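Local coordinates for immunoreactive 84kD antigen PG93 (Porphyromonas gingivalis, PDB 5M11), which serves as an essential cell-surface component of the type-IX secretion system and binds calcium and zinc ions, at residues A[60-66]-A[79-85]; A[96-101]-A[137-141]. The contacts are given in a common frame with arbitrary orientation. Residues are numbered along the deposited sequence.

Contact 1: residues A[60-66]-A[79-85]; sequences LSDTSVS and IYYASGN
Asp62 CB sits over one face of the Tyr81 ring, 3.7 Å from its centroid and 13° off the normal, a CH-pi contact. An m rotamer (chi1 -66°) turns the ring back along 60-66, so that Leu60 CD2 meets its edge and Val65 CG2 comes within 3.9 Å of Tyr81 CE1. Its hydroxyl hydrogen-bonds to Asp87 on the next strand. Val65 and Tyr81 form an antiparallel non-hydrogen-bonded pair, CA-CA 4.4 Å, flanked by the backbone hydrogen bonds Ser66 N to Tyr80 O (2.8 Å) and Ala82 N to Ser64 O (2.9 Å). A type I turn, Tyr81 to Gly84, then reverses the chain, with Gly84 N hydrogen-bonded to Tyr81 O (3.0 Å); the positive phi (87°) of Gly84 suits glycine. Asp62, extended at -151°/-180° with chi1 near -134°, reaches this turn: OD2 accepts from both Ser83 OG and Asn85 ND2 at 2.9 Å, while OD1 takes Thr63 N at 3.0 Å. Val65 CG1 also packs on Ile79 CG2 at 3.7 Å. The loop entering strand 65-71 is thus fastened to the turn leaving strand 76-81, at one end of the up-and-down meander that makes a beta-propeller blade.

Contact 2: residues A[96-101]-A[137-141]; sequences TNVPAL and EARIP. With ZN (zinc ion), chain I.
Segments 96-101 and 137-141 run in nearly the same direction, 17° apart end to end, and meet through side chains without backbone pairing: Val98 and Ala138 are nearest, CA-CA 5.8 Å, and Ala100 and Ile140 stand 7.3 Å apart. Thr96 to Val98 are extended; after Pro99 (-89°/9°) the chain turns into helical angles at Ala100 and Leu101. Val98, in the t rotamer, fits between two partners, placing CG2 3.6 Å from Ala138 CB and CG1 3.7 Å from Ile140 CD1. Ile140 takes chi1 m and chi2 near 150°, which carries CD1 across the gap to Ala100 CB at 4.2 Å and Leu101 CG at 4.3 Å; Leu101 (m, t) starts sideways but brings its end nearer. Thr96, chi1 m, sets CG2 3.5 Å from Ala138 CB. Ala138 adopts left-handed angles (41°/55°) and, with Arg139, faces Asp134 in a G1 beta bulge. The CB of Arg139 points away from 96-101; the side chain (p, t, t, chi4 75°) stretches out alongside that of Glu137, so that Arg139 NH2 makes a salt bridge with Glu137 OE2 at 2.9 Å, with a weak hydrogen bond. Glu137 (m, t, chi3 104°) also gives OE2 to the zinc ion at 2.1 Å, a site shared with Asp134. The interface joins the last strands of successive propeller blades, 95-98 and 139-144: Val98 also touches Ile86 and Ile88 of its own sheet and Leu133 of the next, while Leu101, in helix 100-103, touches Ser131 on strand 129-134.

Both contacts involve the four-stranded sheet of strands 65-71, 76-81, 86-89 and 95-98: contact 1 joins its first two strands, contact 2 sets its last strand and the following helix against the next blade. Their centres lie 13 Å apart, and they touch directly. Asn97 ND2 is 3.0 Å from Asn85 OD1, a probable hydrogen bond, and 3.3 Å from Ser61 CB; Gly84 O lies 3.4 Å from Leu101 CB. Asp87 hydrogen-bonds to Ser61 and Tyr81 of contact 1 and to Asn97 of contact 2. The zinc ion held by Glu137 and Asp134 belongs to contact 2, whereas the Ser64 side chain of contact 1 lies about 6 Å from a bound calcium ion.

Contact 1: residues A[60-66]-A[79-85]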
loop_
_atom_site.group_PDB
_atom_site.type_symbol
_atom_site.label_atom_id
_atom_site.label_comp_id
_atom_site.label_asym_id
_atom_site.label_seq_id
_atom_site.Cartn_x
_atom_site.Cartn_y
_atom_site.Cartn_z
ATOM N N LEU A 60 0.342 -12.521 10.612
ATOM C CA LEU A 60 0.818 -11.307 11.278
ATOM C C LEU A 60 -0.369 -10.413 11.629
ATOM O O LEU A 60 -1.392 -10.444 10.945
ATOM C CB LEU A 60 1.850 -10.568 10.405
ATOM C CG LEU A 60 3.347 -10.945 10.558
ATOM C CD1 LEU A 60 3.634 -12.396 10.180
ATOM C CD2 LEU A 60 4.194 -10.073 9.673
ATOM N N SER A 61 -0.246 -9.660 12.723
ATOM C CA SER A 61 -1.312 -8.838 13.292
ATOM C C SER A 61 -1.375 -7.394 12.768
ATOM O O SER A 61 -2.367 -6.717 13.051
ATOM C CB SER A 61 -1.179 -8.797 14.809
ATOM O OG SER A 61 -0.864 -10.059 15.373
ATOM N N ASP A 62 -0.334 -6.902 12.050
ATOM C CA ASP A 62 -0.298 -5.519 11.537
ATOM C C ASP A 62 0.527 -5.391 10.235
ATOM O O ASP A 62 1.076 -6.391 9.768
ATOM C CB ASP A 62 0.217 -4.542 12.613
ATOM C CG ASP A 62 -0.618 -3.282 12.731
ATOM O OD1 ASP A 62 -1.163 -2.809 11.674
ATOM O OD2 ASP A 62 -0.728 -2.755 13.862
ATOM N N THR A 63 0.633 -4.162 9.668
ATOM C CA THR A 63 1.222 -3.954 8.344
ATOM C C THR A 63 2.706 -3.453 8.247
ATOM O O THR A 63 3.450 -4.108 7.503
ATOM C CB THR A 63 0.334 -2.992 7.533
ATOM O OG1 THR A 63 -1.009 -3.477 7.579
ATOM C CG2 THR A 63 0.765 -2.869 6.061
ATOM N N SER A 64 3.111 -2.285 8.802
ATOM C CA SER A 64 4.483 -1.825 8.489
ATOM C C SER A 64 5.503 -2.153 9.560
ATOM O O SER A 64 5.456 -1.603 10.665
ATOM C CB SER A 64 4.530 -0.327 8.194
ATOM O OG SER A 64 3.526 0.065 7.279
ATOM N N VAL A 65 6.457 -3.025 9.218
ATOM C CA VAL A 65 7.493 -3.454 10.154
ATOM C C VAL A 65 8.544 -2.323 10.276
ATOM O O VAL A 65 9.038 -1.827 9.267
ATOM C CB VAL A 65 8.098 -4.820 9.747
ATOM C CG1 VAL A 65 9.160 -5.266 10.734
ATOM C CG2 VAL A 65 7.010 -5.880 9.628
ATOM N N SER A 66 8.815 -1.890 11.525
ATOM C CA SER A 66 9.724 -0.815 11.914
ATOM C C SER A 66 11.074 -1.352 12.420
ATOM O O SER A 66 12.025 -0.581 12.514
ATOM C CB SER A 66 9.061 0.041 12.993
ATOM O OG SER A 66 9.860 1.101 13.493
ATOM N N ILE A 79 8.784 -8.888 16.282
ATOM C CA ILE A 79 8.441 -7.975 15.185
ATOM C C ILE A 79 7.818 -6.718 15.768
ATOM O O ILE A 79 6.717 -6.784 16.320
ATOM C CB ILE A 79 7.493 -8.593 14.114
ATOM C CG1 ILE A 79 7.994 -9.945 13.583
ATOM C CG2 ILE A 79 7.288 -7.611 12.971
ATOM C CD1 ILE A 79 6.901 -10.847 13.081
ATOM N N TYR A 80 8.507 -5.581 15.641
ATOM C CA TYR A 80 7.976 -4.308 16.116
ATOM C C TYR A 80 7.506 -3.493 14.898
ATOM O O TYR A 80 8.243 -3.279 13.930
ATOM C CB TYR A 80 8.984 -3.537 17.000
ATOM C CG TYR A 80 8.449 -2.217 17.502
ATOM C CD1 TYR A 80 7.751 -2.139 18.699
ATOM C CD2 TYR A 80 8.602 -1.048 16.756
ATOM C CE1 TYR A 80 7.224 -0.927 19.154
ATOM C CE2 TYR A 80 8.075 0.169 17.194
ATOM C CZ TYR A 80 7.371 0.223 18.389
ATOM O OH TYR A 80 6.825 1.406 18.812
ATOM N N TYR A 81 6.258 -3.046 14.981
ATOM C CA TYR A 81 5.558 -2.298 13.939
ATOM C C TYR A 81 5.620 -0.787 14.142
ATOM O O TYR A 81 5.713 -0.326 15.272
ATOM C CB TYR A 81 4.087 -2.744 13.907
ATOM C CG TYR A 81 3.921 -4.184 13.482
ATOM C CD1 TYR A 81 3.867 -4.530 12.133
ATOM C CD2 TYR A 81 3.841 -5.204 14.423
ATOM C CE1 TYR A 81 3.722 -5.855 11.732
ATOM C CE2 TYR A 81 3.689 -6.537 14.035
ATOM C CZ TYR A 81 3.628 -6.856 12.687
ATOM O OH TYR A 81 3.453 -8.158 12.296
ATOM N N ALA A 82 5.516 -0.020 13.041
ATOM C CA ALA A 82 5.489 1.448 13.025
ATOM C C ALA A 82 4.339 1.994 13.894
ATOM O O ALA A 82 4.452 3.066 14.472
ATOM C CB ALA A 82 5.333 1.942 11.596
ATOM N N SER A 83 3.254 1.234 14.007
ATOM C CA SER A 83 2.086 1.605 14.782
ATOM C C SER A 83 2.267 1.363 16.295
ATOM O O SER A 83 1.302 1.521 17.053
ATOM C CB SER A 83 0.885 0.809 14.284
ATOM O OG SER A 83 0.984 -0.563 14.636
ATOM N N GLY A 84 3.446 0.920 16.714
ATOM C CA GLY A 84 3.693 0.569 18.105
ATOM C C GLY A 84 3.329 -0.867 18.456
ATOM O O GLY A 84 3.635 -1.341 19.560
ATOM N N ASN A 85 2.693 -1.583 17.526
ATOM C CA ASN A 85 2.325 -2.983 17.733
ATOM C C ASN A 85 3.543 -3.916 17.755
ATOM O O ASN A 85 4.577 -3.615 17.155
ATOM C CB ASN A 85 1.379 -3.433 16.632
ATOM C CG ASN A 85 0.294 -4.363 17.078
ATOM O OD1 ASN A 85 0.384 -5.056 18.099
ATOM N ND2 ASN A 85 -0.748 -4.420 16.288
#

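Contact 2: residues A[96-101]-A[137-141]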
loop_
_atom_site.group_PDB
_atom_site.type_symbol
_atom_site.label_atom_id
_atom_site.label_comp_id
_atom_site.label_asym_id
_atom_site.label_seq_id
_atom_site.Cartn_x
_atom_site.Cartn_y
_atom_site.Cartn_z
ATOM N N THR A 96 2.085 -14.259 18.081
ATOM C CA THR A 96 1.453 -13.863 19.340
ATOM C C THR A 96 1.496 -12.348 19.415
ATOM O O THR A 96 2.587 -11.760 19.330
ATOM C CB THR A 96 2.117 -14.551 20.531
ATOM O OG1 THR A 96 2.289 -15.937 20.236
ATOM C CG2 THR A 96 1.314 -14.408 21.778
ATOM N N ASN A 97 0.317 -11.716 19.549
ATOM C CA ASN A 97 0.226 -10.254 19.550
ATOM C C ASN A 97 0.514 -9.629 20.923
ATOM O O ASN A 97 0.090 -10.168 21.943
ATOM C CB ASN A 97 -1.158 -9.795 19.045
ATOM C CG ASN A 97 -1.196 -8.404 18.435
ATOM O OD1 ASN A 97 -2.213 -7.695 18.504
ATOM N ND2 ASN A 97 -0.099 -7.983 17.798
ATOM N N VAL A 98 1.223 -8.489 20.948
ATOM C CA VAL A 98 1.491 -7.730 22.177
ATOM C C VAL A 98 1.093 -6.260 21.850
ATOM O O VAL A 98 1.950 -5.454 21.454
ATOM C CB VAL A 98 2.950 -7.902 22.712
ATOM C CG1 VAL A 98 3.115 -7.271 24.079
ATOM C CG2 VAL A 98 3.374 -9.373 22.765
ATOM N N PRO A 99 -0.230 -5.917 21.921
ATOM C CA PRO A 99 -0.675 -4.574 21.484
ATOM C C PRO A 99 -0.677 -3.464 22.539
ATOM O O PRO A 99 -1.199 -2.380 22.248
ATOM C CB PRO A 99 -2.106 -4.826 21.027
ATOM C CG PRO A 99 -2.576 -5.959 21.850
ATOM C CD PRO A 99 -1.388 -6.764 22.289
ATOM N N ALA A 100 -0.115 -3.718 23.739
ATOM C CA ALA A 100 -0.066 -2.767 24.865
ATOM C C ALA A 100 0.458 -1.378 24.480
ATOM O O ALA A 100 -0.138 -0.395 24.923
ATOM C CB ALA A 100 0.788 -3.328 25.987
ATOM N N LEU A 101 1.547 -1.289 23.656
ATOM C CA LEU A 101 2.137 -0.003 23.267
ATOM C C LEU A 101 1.263 0.725 22.292
ATOM O O LEU A 101 1.074 1.922 22.467
ATOM C CB LEU A 101 3.561 -0.136 22.696
ATOM C CG LEU A 101 4.673 -0.556 23.686
ATOM C CD1 LEU A 101 5.992 -0.747 22.972
ATOM C CD2 LEU A 101 4.860 0.468 24.790
ATOM N N GLU A 137 6.129 -15.089 27.279
ATOM C CA GLU A 137 4.755 -14.883 27.726
ATOM C C GLU A 137 4.032 -13.676 27.071
ATOM O O GLU A 137 2.959 -13.284 27.530
ATOM C CB GLU A 137 4.748 -14.710 29.250
ATOM C CG GLU A 137 5.069 -15.951 30.065
ATOM C CD GLU A 137 4.877 -15.681 31.539
ATOM O OE1 GLU A 137 3.854 -16.135 32.089
ATOM O OE2 GLU A 137 5.678 -14.918 32.119
ATOM N N ALA A 138 4.585 -13.115 25.997
ATOM C CA ALA A 138 3.983 -12.022 25.235
ATOM C C ALA A 138 3.314 -10.946 26.123
ATOM O O ALA A 138 2.133 -10.648 25.959
ATOM C CB ALA A 138 2.971 -12.593 24.262
ATOM N N ARG A 139 4.057 -10.377 27.073
ATOM C CA ARG A 139 3.481 -9.344 27.929
ATOM C C ARG A 139 4.526 -8.317 28.321
ATOM O O ARG A 139 5.712 -8.654 28.390
ATOM C CB ARG A 139 2.793 -9.934 29.177
ATOM C CG ARG A 139 3.645 -10.820 30.059
ATOM C CD ARG A 139 2.894 -11.170 31.343
ATOM N NE ARG A 139 3.679 -12.039 32.219
ATOM C CZ ARG A 139 4.708 -11.624 32.961
ATOM N NH1 ARG A 139 5.084 -10.347 32.940
ATOM N NH2 ARG A 139 5.382 -12.485 33.710
ATOM N N ILE A 140 4.088 -7.067 28.573
ATOM C CA ILE A 140 5.019 -6.009 28.955
ATOM C C ILE A 140 4.859 -5.700 30.471
ATOM O O ILE A 140 3.934 -4.992 30.865
ATOM C CB ILE A 140 4.894 -4.770 28.041
ATOM C CG1 ILE A 140 5.427 -5.110 26.644
ATOM C CG2 ILE A 140 5.637 -3.583 28.629
ATOM C CD1 ILE A 140 4.792 -4.372 25.601
ATOM N N PRO A 141 5.724 -6.272 31.334
ATOM C CA PRO A 141 5.575 -6.046 32.775
ATOM C C PRO A 141 5.959 -4.660 33.266
ATOM O O PRO A 141 5.697 -4.354 34.428
ATOM C CB PRO A 141 6.527 -7.067 33.383
ATOM C CG PRO A 141 7.533 -7.336 32.346
ATOM C CD PRO A 141 6.815 -7.230 31.048
HETATM ZN ZN ZN I . 7.716 -14.817 31.762
#